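Local coordinates for putative acyl-[acyl-carrier-protein]--UDP-N-acetylglucosamine O-acyltransferase (Bacteroides fragilis, PDB 4R36) that probably catalyses acyl transfer from acyl carrier protein to UDP-N-acetylglucosamine, an early step in lipid A biosynthesis, and is built as a left-handed parallel beta-helix, at residues A[134-139]-A[152-157]; A[158-163]-A[170-175]; A[164-169]-A[182-187]; A[176-181]-A[192-197]; A[196-201]-A[208-213]. All blocks are in the same frame, centred on the assembly; numbering follows the deposited sequence.

Contact 1. Residues A[134-139]-A[152-157]. With ACT (acetate ion), chain D.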
# COMPACT_ATOMS: atom_id res chain seq x y z
N VAL A 134 7.50 1.23 1.52
CA VAL A 134 7.97 2.15 0.51
C VAL A 134 8.68 1.42 -0.63
O VAL A 134 9.39 0.43 -0.38
CB VAL A 134 8.89 3.24 1.11
CG1 VAL A 134 9.75 3.98 0.03
CG2 VAL A 134 8.09 4.27 1.85
N HIS A 135 8.36 1.80 -1.85
CA HIS A 135 9.00 1.28 -3.04
C HIS A 135 9.88 2.31 -3.73
O HIS A 135 9.43 3.47 -4.07
CB HIS A 135 7.97 0.72 -4.00
CG HIS A 135 8.55 0.25 -5.31
ND1 HIS A 135 9.21 -0.95 -5.44
CD2 HIS A 135 8.55 0.82 -6.54
CE1 HIS A 135 9.58 -1.11 -6.69
NE2 HIS A 135 9.24 -0.03 -7.37
N VAL A 136 11.12 1.90 -4.01
CA VAL A 136 12.05 2.74 -4.80
C VAL A 136 12.42 2.02 -6.10
O VAL A 136 13.04 0.97 -6.06
CB VAL A 136 13.33 3.02 -4.00
CG1 VAL A 136 14.24 3.97 -4.76
CG2 VAL A 136 13.04 3.62 -2.65
N ALA A 137 11.93 2.56 -7.22
CA ALA A 137 12.02 1.90 -8.48
C ALA A 137 13.39 2.08 -9.07
O ALA A 137 14.19 2.90 -8.61
CB ALA A 137 10.97 2.40 -9.43
N HIS A 138 13.64 1.25 -10.08
CA HIS A 138 14.89 1.33 -10.85
C HIS A 138 15.32 2.75 -11.21
O HIS A 138 14.52 3.58 -11.64
CB HIS A 138 14.72 0.54 -12.13
CG HIS A 138 13.73 1.12 -13.09
ND1 HIS A 138 14.10 1.97 -14.11
CD2 HIS A 138 12.41 0.88 -13.26
CE1 HIS A 138 13.04 2.29 -14.83
NE2 HIS A 138 12.00 1.64 -14.34
N ASP A 139 16.60 3.04 -10.97
CA ASP A 139 17.26 4.32 -11.39
C ASP A 139 16.78 5.56 -10.63
O ASP A 139 17.20 6.68 -10.96
CB ASP A 139 17.22 4.57 -12.89
CG ASP A 139 17.62 3.31 -13.69
OD1 ASP A 139 18.74 2.86 -13.51
OD2 ASP A 139 16.79 2.75 -14.42
N THR A 152 4.65 4.65 0.27
CA THR A 152 4.81 5.56 -0.87
C THR A 152 5.57 4.88 -1.98
O THR A 152 6.50 4.11 -1.71
CB THR A 152 5.39 6.88 -0.39
OG1 THR A 152 4.31 7.60 0.19
CG2 THR A 152 6.03 7.67 -1.50
N LYS A 153 5.16 5.14 -3.22
CA LYS A 153 5.72 4.51 -4.42
C LYS A 153 6.44 5.54 -5.29
O LYS A 153 5.84 6.58 -5.77
CB LYS A 153 4.65 3.77 -5.23
CG LYS A 153 3.63 2.99 -4.37
CD LYS A 153 4.39 1.85 -3.69
CE LYS A 153 3.42 0.90 -2.96
NZ LYS A 153 4.13 -0.01 -2.05
N MET A 154 7.75 5.36 -5.40
CA MET A 154 8.57 6.20 -6.27
C MET A 154 8.93 5.46 -7.52
O MET A 154 9.61 4.41 -7.47
CB MET A 154 9.79 6.65 -5.50
CG MET A 154 9.38 7.77 -4.48
SD MET A 154 10.61 7.93 -3.24
CE MET A 154 10.26 6.45 -2.24
N ALA A 155 8.40 5.93 -8.65
CA ALA A 155 8.50 5.24 -9.91
C ALA A 155 9.92 5.46 -10.53
O ALA A 155 10.83 6.04 -9.92
CB ALA A 155 7.39 5.71 -10.86
N GLY A 156 10.11 4.90 -11.72
CA GLY A 156 11.40 4.89 -12.36
C GLY A 156 12.01 6.27 -12.54
O GLY A 156 11.29 7.20 -12.92
N GLU A 157 13.29 6.37 -12.25
CA GLU A 157 14.09 7.54 -12.59
C GLU A 157 13.57 8.85 -11.97
O GLU A 157 13.80 9.92 -12.52
CB GLU A 157 14.22 7.71 -14.14
CG GLU A 157 14.90 6.54 -14.83
CD GLU A 157 14.96 6.57 -16.34
OE1 GLU A 157 15.79 7.36 -16.87
OE2 GLU A 157 14.23 5.77 -16.99
C ACT D . 8.31 0.45 -10.60
O ACT D . 7.45 1.09 -9.92
OXT ACT D . 9.18 -0.26 -10.05
CH3 ACT D . 8.38 0.52 -12.12

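Contact 2. Residues A[158-163]-A[170-175]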
# COMPACT_ATOMS: atom_id res chain seq x y z
N ILE A 158 12.95 8.77 -10.82
CA ILE A 158 12.59 9.96 -10.08
C ILE A 158 13.79 10.52 -9.33
O ILE A 158 14.86 9.89 -9.23
CB ILE A 158 11.43 9.70 -9.08
CG1 ILE A 158 11.79 8.68 -8.00
CG2 ILE A 158 10.19 9.29 -9.85
CD1 ILE A 158 12.53 9.16 -6.75
N ILE A 159 13.64 11.76 -8.89
CA ILE A 159 14.61 12.43 -8.10
C ILE A 159 13.96 13.10 -6.91
O ILE A 159 13.00 13.87 -7.04
CB ILE A 159 15.41 13.48 -8.90
CG1 ILE A 159 16.17 12.80 -10.05
CG2 ILE A 159 16.36 14.30 -7.98
CD1 ILE A 159 16.79 13.86 -10.98
N ILE A 160 14.51 12.85 -5.72
CA ILE A 160 14.05 13.53 -4.51
C ILE A 160 15.28 14.28 -3.96
O ILE A 160 16.33 13.68 -3.68
CB ILE A 160 13.52 12.61 -3.41
CG1 ILE A 160 12.53 11.53 -3.84
CG2 ILE A 160 13.07 13.40 -2.15
CD1 ILE A 160 11.26 11.94 -4.36
N ASP A 161 15.12 15.59 -3.82
CA ASP A 161 16.18 16.47 -3.28
C ASP A 161 16.24 16.34 -1.75
O ASP A 161 15.35 15.79 -1.12
CB ASP A 161 15.96 17.93 -3.67
CG ASP A 161 16.10 18.21 -5.15
OD1 ASP A 161 16.20 17.30 -6.02
OD2 ASP A 161 16.01 19.43 -5.53
N ASP A 162 17.25 16.91 -1.14
CA ASP A 162 17.40 16.77 0.30
C ASP A 162 16.28 17.34 1.13
O ASP A 162 15.67 18.39 0.83
CB ASP A 162 18.70 17.44 0.71
CG ASP A 162 19.94 16.73 0.14
OD1 ASP A 162 19.85 15.63 -0.53
OD2 ASP A 162 21.04 17.35 0.25
N ASN A 163 16.07 16.74 2.27
CA ASN A 163 15.18 17.27 3.31
C ASN A 163 13.67 17.28 3.01
O ASN A 163 12.94 18.05 3.58
CB ASN A 163 15.63 18.65 3.82
CG ASN A 163 17.10 18.72 4.10
OD1 ASN A 163 17.83 19.49 3.51
ND2 ASN A 163 17.54 17.86 4.96
N VAL A 170 1.71 8.03 -1.14
CA VAL A 170 1.92 9.00 -2.21
C VAL A 170 2.37 8.29 -3.48
O VAL A 170 3.19 7.28 -3.41
CB VAL A 170 2.92 10.10 -1.79
CG1 VAL A 170 3.40 10.91 -2.98
CG2 VAL A 170 2.24 11.02 -0.76
N LEU A 171 1.88 8.75 -4.61
CA LEU A 171 2.28 8.16 -5.93
C LEU A 171 2.97 9.21 -6.73
O LEU A 171 2.40 10.28 -7.02
CB LEU A 171 1.09 7.66 -6.73
CG LEU A 171 0.26 6.57 -6.06
CD1 LEU A 171 -0.94 6.20 -6.93
CD2 LEU A 171 1.22 5.36 -5.87
N MET A 172 4.25 8.92 -7.00
CA MET A 172 5.17 9.82 -7.66
C MET A 172 5.44 9.18 -9.00
O MET A 172 6.05 8.11 -9.06
CB MET A 172 6.48 9.90 -6.85
CG MET A 172 7.52 10.65 -7.57
SD MET A 172 8.84 11.25 -6.54
CE MET A 172 9.59 12.43 -7.65
N HIS A 173 4.93 9.79 -10.04
CA HIS A 173 5.10 9.32 -11.37
C HIS A 173 6.56 9.30 -11.89
O HIS A 173 7.38 10.12 -11.48
CB HIS A 173 4.31 10.25 -12.24
CG HIS A 173 3.93 9.67 -13.55
ND1 HIS A 173 4.61 9.93 -14.71
CD2 HIS A 173 2.88 8.87 -13.89
CE1 HIS A 173 4.04 9.28 -15.72
NE2 HIS A 173 2.99 8.64 -15.24
N GLN A 174 6.85 8.43 -12.87
CA GLN A 174 8.23 8.33 -13.42
C GLN A 174 8.77 9.65 -13.88
O GLN A 174 8.04 10.51 -14.41
CB GLN A 174 8.38 7.26 -14.55
CG GLN A 174 7.35 7.40 -15.62
CD GLN A 174 7.53 6.36 -16.71
OE1 GLN A 174 8.29 5.41 -16.55
NE2 GLN A 174 6.83 6.56 -17.83
N PHE A 175 10.07 9.83 -13.68
CA PHE A 175 10.80 10.99 -14.15
C PHE A 175 10.47 12.30 -13.39
O PHE A 175 10.89 13.39 -13.83
CB PHE A 175 10.62 11.26 -15.68
CG PHE A 175 10.87 10.09 -16.57
CD1 PHE A 175 12.16 9.59 -16.73
CD2 PHE A 175 9.84 9.49 -17.26
CE1 PHE A 175 12.43 8.49 -17.57
CE2 PHE A 175 10.08 8.35 -18.08
CZ PHE A 175 11.38 7.87 -18.24

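Contact 3. Residues A[164-169]-A[182-187]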
# COMPACT_ATOMS: atom_id res chain seq x y z
N ALA A 164 13.21 16.42 2.13
CA ALA A 164 11.82 16.40 1.77
C ALA A 164 11.09 15.52 2.76
O ALA A 164 11.67 14.62 3.33
CB ALA A 164 11.67 15.81 0.35
N ILE A 165 9.83 15.84 3.00
CA ILE A 165 8.95 15.03 3.79
C ILE A 165 7.76 14.62 2.94
O ILE A 165 7.00 15.45 2.48
CB ILE A 165 8.47 15.71 5.07
CG1 ILE A 165 9.69 16.01 5.94
CG2 ILE A 165 7.50 14.80 5.80
CD1 ILE A 165 9.36 16.69 7.23
N ILE A 166 7.60 13.32 2.73
CA ILE A 166 6.52 12.77 1.90
C ILE A 166 5.70 11.89 2.80
O ILE A 166 6.27 11.04 3.53
CB ILE A 166 7.09 12.01 0.71
CG1 ILE A 166 8.04 12.94 -0.05
CG2 ILE A 166 5.99 11.45 -0.17
CD1 ILE A 166 8.74 12.29 -1.21
N SER A 167 4.38 12.08 2.83
CA SER A 167 3.54 11.27 3.69
C SER A 167 3.26 9.92 3.03
O SER A 167 3.95 9.50 2.12
CB SER A 167 2.21 11.94 4.10
OG SER A 167 2.39 13.27 4.44
N ALA A 168 2.30 9.23 3.59
CA ALA A 168 1.97 7.88 3.22
C ALA A 168 1.15 7.80 1.98
O ALA A 168 0.37 8.74 1.65
CB ALA A 168 1.22 7.23 4.38
N ASN A 169 1.26 6.66 1.31
CA ASN A 169 0.50 6.37 0.11
C ASN A 169 0.56 7.41 -0.98
O ASN A 169 -0.40 7.60 -1.71
CB ASN A 169 -0.98 6.12 0.47
CG ASN A 169 -1.19 4.70 0.99
OD1 ASN A 169 -0.24 3.95 1.14
ND2 ASN A 169 -2.40 4.35 1.28
N VAL A 182 9.94 20.15 0.94
CA VAL A 182 8.55 20.03 0.54
C VAL A 182 7.88 19.16 1.57
O VAL A 182 8.54 18.29 2.19
CB VAL A 182 8.55 19.36 -0.82
CG1 VAL A 182 7.29 18.62 -1.15
CG2 VAL A 182 8.94 20.31 -1.95
N MET A 183 6.60 19.38 1.78
CA MET A 183 5.79 18.42 2.45
C MET A 183 4.69 18.01 1.50
O MET A 183 3.88 18.84 1.04
CB MET A 183 5.23 18.98 3.69
CG MET A 183 4.73 17.84 4.54
SD MET A 183 2.98 17.89 4.31
CE MET A 183 2.74 16.31 5.16
N ILE A 184 4.61 16.70 1.23
CA ILE A 184 3.56 16.19 0.34
C ILE A 184 2.57 15.45 1.23
O ILE A 184 2.94 14.50 1.96
CB ILE A 184 4.12 15.24 -0.72
CG1 ILE A 184 5.26 15.93 -1.46
CG2 ILE A 184 3.01 14.81 -1.64
CD1 ILE A 184 5.89 15.07 -2.57
N GLN A 185 1.31 15.80 1.08
CA GLN A 185 0.29 15.24 1.95
C GLN A 185 -0.11 13.82 1.54
O GLN A 185 0.05 13.42 0.41
CB GLN A 185 -0.93 16.17 1.95
CG GLN A 185 -0.52 17.49 2.70
CD GLN A 185 -1.70 18.46 2.91
OE1 GLN A 185 -2.72 18.38 2.24
NE2 GLN A 185 -1.54 19.37 3.86
N GLY A 186 -0.63 13.09 2.52
CA GLY A 186 -0.87 11.65 2.36
C GLY A 186 -1.89 11.32 1.34
O GLY A 186 -2.92 11.99 1.21
N GLY A 187 -1.59 10.33 0.52
CA GLY A 187 -2.51 9.94 -0.53
C GLY A 187 -2.48 10.75 -1.79
O GLY A 187 -3.23 10.41 -2.76
O HOH W 1 -0.59 14.08 5.35

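Contact 4. Residues A[176-181]-A[192-197]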
# COMPACT_ATOMS: atom_id res chain seq x y z
N CYS A 176 9.65 12.24 -12.36
CA CYS A 176 9.37 13.47 -11.59
C CYS A 176 10.45 13.81 -10.60
O CYS A 176 11.27 12.95 -10.20
CB CYS A 176 8.02 13.35 -10.88
SG CYS A 176 6.71 13.40 -12.15
N ARG A 177 10.47 15.06 -10.17
CA ARG A 177 11.41 15.54 -9.21
C ARG A 177 10.70 16.33 -8.11
O ARG A 177 9.76 17.11 -8.39
CB ARG A 177 12.46 16.46 -9.90
CG ARG A 177 13.47 16.94 -8.91
CD ARG A 177 14.63 17.63 -9.61
NE ARG A 177 15.58 18.24 -8.70
CZ ARG A 177 16.45 19.17 -9.03
NH1 ARG A 177 16.55 19.60 -10.33
NH2 ARG A 177 17.21 19.68 -8.06
N VAL A 178 11.11 16.08 -6.86
CA VAL A 178 10.64 16.77 -5.67
C VAL A 178 11.79 17.59 -5.07
O VAL A 178 12.88 17.08 -4.73
CB VAL A 178 10.12 15.76 -4.61
CG1 VAL A 178 9.74 16.43 -3.30
CG2 VAL A 178 8.96 14.95 -5.17
N GLY A 179 11.53 18.88 -4.86
CA GLY A 179 12.51 19.82 -4.31
C GLY A 179 12.64 19.68 -2.84
O GLY A 179 11.83 19.01 -2.15
N GLY A 180 13.74 20.24 -2.32
CA GLY A 180 13.96 20.21 -0.90
C GLY A 180 12.90 20.85 -0.07
O GLY A 180 12.27 21.82 -0.52
N TYR A 181 12.73 20.35 1.15
CA TYR A 181 11.87 20.94 2.20
C TYR A 181 10.34 20.98 1.86
O TYR A 181 9.58 21.71 2.44
CB TYR A 181 12.36 22.34 2.56
CG TYR A 181 13.70 22.33 3.18
CD1 TYR A 181 13.84 22.00 4.54
CD2 TYR A 181 14.81 22.61 2.46
CE1 TYR A 181 15.09 21.99 5.11
CE2 TYR A 181 16.08 22.56 3.04
CZ TYR A 181 16.19 22.26 4.37
OH TYR A 181 17.40 22.17 5.07
N LYS A 192 3.98 15.91 -12.25
CA LYS A 192 4.80 17.08 -12.52
C LYS A 192 5.77 17.26 -11.40
O LYS A 192 5.64 16.56 -10.40
CB LYS A 192 3.88 18.27 -12.70
CG LYS A 192 3.02 18.07 -13.96
CD LYS A 192 2.87 19.29 -14.82
CE LYS A 192 1.90 19.16 -15.98
NZ LYS A 192 2.00 17.83 -16.63
N ASP A 193 6.70 18.19 -11.53
CA ASP A 193 7.66 18.43 -10.50
C ASP A 193 7.05 19.27 -9.34
O ASP A 193 6.15 20.14 -9.53
CB ASP A 193 8.88 19.12 -11.10
CG ASP A 193 9.61 18.28 -12.14
OD1 ASP A 193 9.61 17.04 -12.10
OD2 ASP A 193 10.17 18.88 -13.10
N ILE A 194 7.59 19.07 -8.14
CA ILE A 194 7.19 19.84 -6.96
C ILE A 194 8.31 20.74 -6.50
O ILE A 194 9.34 20.25 -6.05
CB ILE A 194 6.74 18.93 -5.84
CG1 ILE A 194 5.61 18.01 -6.36
CG2 ILE A 194 6.25 19.73 -4.65
CD1 ILE A 194 5.06 17.12 -5.30
N PRO A 195 8.11 22.05 -6.59
CA PRO A 195 9.23 22.96 -6.33
C PRO A 195 9.52 23.07 -4.83
O PRO A 195 8.65 22.76 -3.99
CB PRO A 195 8.76 24.29 -6.96
CG PRO A 195 7.29 24.22 -6.79
CD PRO A 195 6.92 22.78 -7.02
N PRO A 196 10.72 23.57 -4.47
CA PRO A 196 11.18 23.47 -3.07
C PRO A 196 10.41 24.29 -2.07
O PRO A 196 9.81 25.31 -2.47
CB PRO A 196 12.62 23.92 -3.13
CG PRO A 196 12.75 24.60 -4.41
CD PRO A 196 11.78 24.00 -5.37
N TYR A 197 10.34 23.84 -0.83
CA TYR A 197 9.78 24.55 0.31
C TYR A 197 8.22 24.55 0.42
O TYR A 197 7.70 25.15 1.33
CB TYR A 197 10.27 26.03 0.34
CG TYR A 197 11.74 26.17 0.23
CD1 TYR A 197 12.56 25.72 1.25
CD2 TYR A 197 12.31 26.83 -0.84
CE1 TYR A 197 13.94 25.83 1.15
CE2 TYR A 197 13.69 26.91 -0.97
CZ TYR A 197 14.49 26.47 0.06
OH TYR A 197 15.82 26.50 -0.07

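Contact 5. Residues A[196-201]-A[208-213]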
# COMPACT_ATOMS: atom_id res chain seq x y z
N PRO A 196 10.72 23.57 -4.47
CA PRO A 196 11.18 23.47 -3.07
C PRO A 196 10.41 24.29 -2.07
O PRO A 196 9.81 25.31 -2.47
CB PRO A 196 12.62 23.92 -3.13
CG PRO A 196 12.75 24.60 -4.41
CD PRO A 196 11.78 24.00 -5.37
N TYR A 197 10.34 23.84 -0.83
CA TYR A 197 9.78 24.55 0.31
C TYR A 197 8.22 24.55 0.42
O TYR A 197 7.70 25.15 1.33
CB TYR A 197 10.27 26.03 0.34
CG TYR A 197 11.74 26.17 0.23
CD1 TYR A 197 12.56 25.72 1.25
CD2 TYR A 197 12.31 26.83 -0.84
CE1 TYR A 197 13.94 25.83 1.15
CE2 TYR A 197 13.69 26.91 -0.97
CZ TYR A 197 14.49 26.47 0.06
OH TYR A 197 15.82 26.50 -0.07
N ILE A 198 7.50 23.96 -0.54
CA ILE A 198 6.03 24.05 -0.53
C ILE A 198 5.35 22.87 0.14
O ILE A 198 5.96 21.80 0.34
CB ILE A 198 5.44 24.27 -1.93
CG1 ILE A 198 5.49 23.05 -2.84
CG2 ILE A 198 6.12 25.45 -2.62
CD1 ILE A 198 4.53 23.09 -3.99
N ILE A 199 4.10 23.09 0.51
CA ILE A 199 3.16 22.03 0.80
C ILE A 199 2.38 21.70 -0.46
O ILE A 199 1.85 22.59 -1.15
CB ILE A 199 2.21 22.41 1.93
CG1 ILE A 199 2.98 22.81 3.20
CG2 ILE A 199 1.22 21.27 2.24
CD1 ILE A 199 2.09 23.40 4.28
N ALA A 200 2.32 20.40 -0.80
CA ALA A 200 1.54 19.94 -1.92
C ALA A 200 0.49 19.01 -1.36
O ALA A 200 0.79 18.07 -0.61
CB ALA A 200 2.39 19.22 -2.93
N GLY A 201 -0.76 19.30 -1.70
CA GLY A 201 -1.89 18.53 -1.20
C GLY A 201 -3.12 18.62 -2.06
O GLY A 201 -3.08 19.22 -3.15
N SER A 208 -0.23 24.45 -1.80
CA SER A 208 -1.13 24.64 -0.65
C SER A 208 -0.41 25.48 0.40
O SER A 208 -0.59 25.25 1.59
CB SER A 208 -1.52 23.29 -0.08
OG SER A 208 -2.26 22.55 -1.05
N GLY A 209 0.49 26.35 -0.06
CA GLY A 209 1.22 27.27 0.79
C GLY A 209 2.60 26.76 1.05
O GLY A 209 3.05 25.79 0.42
N ILE A 210 3.27 27.39 2.01
CA ILE A 210 4.68 27.04 2.38
C ILE A 210 4.80 26.13 3.53
O ILE A 210 3.97 26.20 4.39
CB ILE A 210 5.40 28.34 2.76
CG1 ILE A 210 5.38 29.25 1.58
CG2 ILE A 210 6.83 28.11 3.21
CD1 ILE A 210 5.75 28.62 0.30
N ASN A 211 5.83 25.29 3.57
CA ASN A 211 6.10 24.37 4.68
C ASN A 211 6.68 25.15 5.88
O ASN A 211 7.85 25.01 6.18
CB ASN A 211 7.06 23.30 4.23
CG ASN A 211 7.33 22.22 5.28
OD1 ASN A 211 6.67 22.14 6.27
ND2 ASN A 211 8.34 21.44 5.06
N ILE A 212 5.87 26.04 6.44
CA ILE A 212 6.35 26.98 7.48
C ILE A 212 6.80 26.19 8.68
O ILE A 212 7.85 26.50 9.27
CB ILE A 212 5.29 28.00 7.88
CG1 ILE A 212 5.03 28.92 6.71
CG2 ILE A 212 5.74 28.90 9.04
CD1 ILE A 212 3.78 29.79 6.86
N ILE A 213 6.04 25.14 9.03
CA ILE A 213 6.37 24.28 10.18
C ILE A 213 7.74 23.68 10.03
O ILE A 213 8.60 23.88 10.88
CB ILE A 213 5.34 23.16 10.38
CG1 ILE A 213 4.01 23.78 10.77
CG2 ILE A 213 5.78 22.20 11.48
CD1 ILE A 213 2.81 22.89 10.50

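Contact 1. Residues A[134-139]-A[152-157]
H135-V136 and K153-M154 are neighbouring strands in one parallel sheet of the left-handed beta-helix, and H138 beyond them belongs to the UDP-N-acetylglucosamine site. The evidence for the register is a parallel ladder: H135 N donates to T152 O at 3.0 Å, M154 N to H135 O, and A137 N to M154 O. On the face carrying V136 and M154, which is the inner one, the M154 thioether turns back at chi3 (-75°) and carries CE against V134 CG1. That pair is tight at 3.4 Å, while V136 CG2 touches the same methyl more loosely. H135 and K153 share the other face, where K153 CD lies against H135 CB at 3.8 Å and the ammonium reaches E132 of the second subunit in a salt bridge. The H135 ring uses NE2 to bind an acetate, 2.7 Å from NE2 to OXT, while ND1 is hydrogen-bonded to the T111 hydroxyl; the acetate also bonds N150 of the second subunit. Past the strands the coil turns a corner, held by E157 N donating to H138 O. There G156 CA sits over one face of the H138 imidazole in a CH-pi contact, 4.0 Å from CA to the ring centroid and 18° off the normal. H138 CG occupies the crowded position between N and the carbonyl carbon (chi1 67°), which swings the ring toward G156. D139 OD2 then fixes the ring's rotation, accepting from H138 ND1 at 2.8 Å almost in the imidazole plane; the T116 hydroxyl also bonds this carboxylate oxygen.

Contact 2. Residues A[158-163]-A[170-175]
M172 reaches across the interior of the beta-helix to I158 and I160, and this apolar meeting is the tight part of the contact. The thioether does the touching: M172 SD lies 3.3 Å from I160 CD1, and M172 CE packs 3.6 Å from I158 CB. Two torsions explain the reach. M172 places CG opposite its backbone N (chi1 172°) and stays extended to the methyl, whereas I160 bends at chi2 (-65°), bringing CD1 against the sulfur. The M172 and I160 chains thus slide past each other in opposite directions, while I158 meets the methionine at a slant. I158 also sends its CG2 branch to the corner of the coil, 3.4 Å from H173 O, and the same methyl faces F175 N at 3.9 Å. These are carbon contacts with backbone, and the segments share no hydrogen bond, as expected of strands on two different sides of the prism.

The other side of the corner is loose and faces solvent. H173, Q174 and F175 all direct their CB atoms away from 158-163, and the exposed H173 ring makes a weak bond within its own segment, 3.5 Å from ND1 to Q174 O. Q174 binds UDP-N-acetylglucosamine in this protein, although no nucleotide sugar occupies this chain; the corner therefore presents a ligand-binding residue outward while its inner side packs on I158. In the core, M172 is sandwiched along the beta-helix axis between M154 of strand 153-154 and F190 of strand 189-190, and I160 touches M154 across the interior and V178 of the next strand in its own sheet.

Contact 3. Residues A[164-169]-A[182-187]
S167 grips I184 O twice, through its backbone N at 2.9 Å and its hydroxyl OG at 2.8 Å. The torsion accounts for the pairing: OG stands beside the backbone N and opposite the carbonyl carbon (chi1 -43°), which brings both donors to one acceptor, the hydroxyl tilted 20° from the carbonyl plane. A water continues the polar chain, donating to S167 OG and accepting from G186 N. M183 reaches the hydroxyl with its terminal methyl. Its CG is opposite the backbone N, but chi2 (-102°) departs from a staggered position and folds the chain so that CE comes 3.1 Å from S167 OG, a close approach. On the same face, I165 CG2 meets M183 CG more loosely at 4.3 Å.

Beneath these pairs runs the parallel ladder of the left-handed beta-helix, with I165 N to V182 O and I184 N to I165 O as successive bonds. The inward isoleucines I166 and I184 repeat one conformation: in each, CG1 is beside the backbone N and the chain is extended to CD1. They therefore lie side by side, pointing alike, with I166 CG1 3.9 Å from I184 CD1. At the far corner G187 N donates to A168 O at 2.8 Å. G187 has a positive phi, an angle at which a glycine avoids crowding the preceding carbonyl, and G186 O accepts from R189 of the third subunit.

Contact 4. Residues A[176-181]-A[192-197]
The rings of Y181 and Y197 lie side by side and point the same way, their planes only 14° apart but slid so far that they barely overlap, with centroids 5.7 Å apart. Contact is along the near flanks: Y181 CD2 is 3.6 Å from Y197 CE1, and Y181 CB comes equally near Y197 CD1. Both tyrosines set CG beside the backbone N, opposite the carbonyl carbon (chi1 -65° in Y181), so rings from successive coils leave the backbone alike. F220 meets the Y181 ring edge-to-face, and I228 of helix 222-237 packs on Y197.

This is the end of the beta-helix, where 192-197 lies alongside strand 177-178 as part of the next coil although it forms no regular strand of its own. The bonding shows the continuity: I194 N donates to R177 O, G179 N to I194 O at 2.8 Å, and Y197 N to G180 O. In one ladder bond a side chain serves as the acceptor. The D193 carboxylate takes the R177 backbone N on OD1 at 2.9 Å, met from above the carboxylate plane, while OD2 bonds S269 and the backbone of R271. R177 itself extends away, its guanidinium bridged to D161. Lacking a side chain, G179 lets P196 come close, the two CA atoms 4.1 Å apart, and P196 CB rests against G180 O. C176 SG faces the K192 backbone at 3.7 Å from N.

Contact 5. Residues A[196-201]-A[208-213]
S208 begins the second segment opposite I199: its backbone N donates to I199 O at 2.9 Å, and its CB packs against I199 CG2 at 4.1 Å. The S208 hydroxyl finds its bond at A206 O, within its own strand. G209 follows with a positive phi of 101°, which suits a residue without a CB, and its carbonyl O accepts from I199 N at 2.9 Å. I199 thus uses both its N-H and its C=O across a beta hairpin whose strands, 198-201 and 206-210, run antiparallel with 162° between their directions.

I210 comes next, facing I198 as a non-hydrogen-bonded pair. Their side chains diverge, yet I210 CD1 still approaches I198 CG2 at 4.3 Å, and I210 CG2 rests against Y197 O at 3.6 Å. I199 leans over the chain here, its CD1 3.4 Å from I210 O. H229 and Y232 of helix 222-237 pack on I210, and Y232 also touches I198. The hairpin forms the edge of one beta-helix sheet, strand 206-210 being the one antiparallel member, and leads the chain into the C-terminal helices.

N211 turns the chain at the centre of an inverse gamma turn and stands at the N-cap of helix 212-217. Its backbone N donates to Y197 O in a nearly straight bond of 2.9 Å. With CG opposite that N (chi1 -176°), the amide is placed so that OD1 caps G214 N and ND2 bonds Y181 O. This doubly held asparagine binds UDP-N-acetylglucosamine in this protein, though none is bound here.

Contacts 1, 2 and 4 follow one another along the beta-helix axis: K153 N meets V170 O at 2.9 Å between contacts 1 and 2, whose centres are 8 Å apart, and D161 OD2 bridges R177 NH2 at 2.8 Å between contacts 2 and 4. Contact 3 alternates in sequence with contacts 2 and 4, and joins contact 5 where M183 O lies 2.9 Å from A200 N. Two groups of nucleotide-sugar residues emerge. H138 of contact 1 and Q174 of contact 2 have side chains about 6 Å apart, whereas N211 of contact 5 lies with R217 beside contact 3. Contacts 1 and 5 are about 23 Å apart, centre to centre.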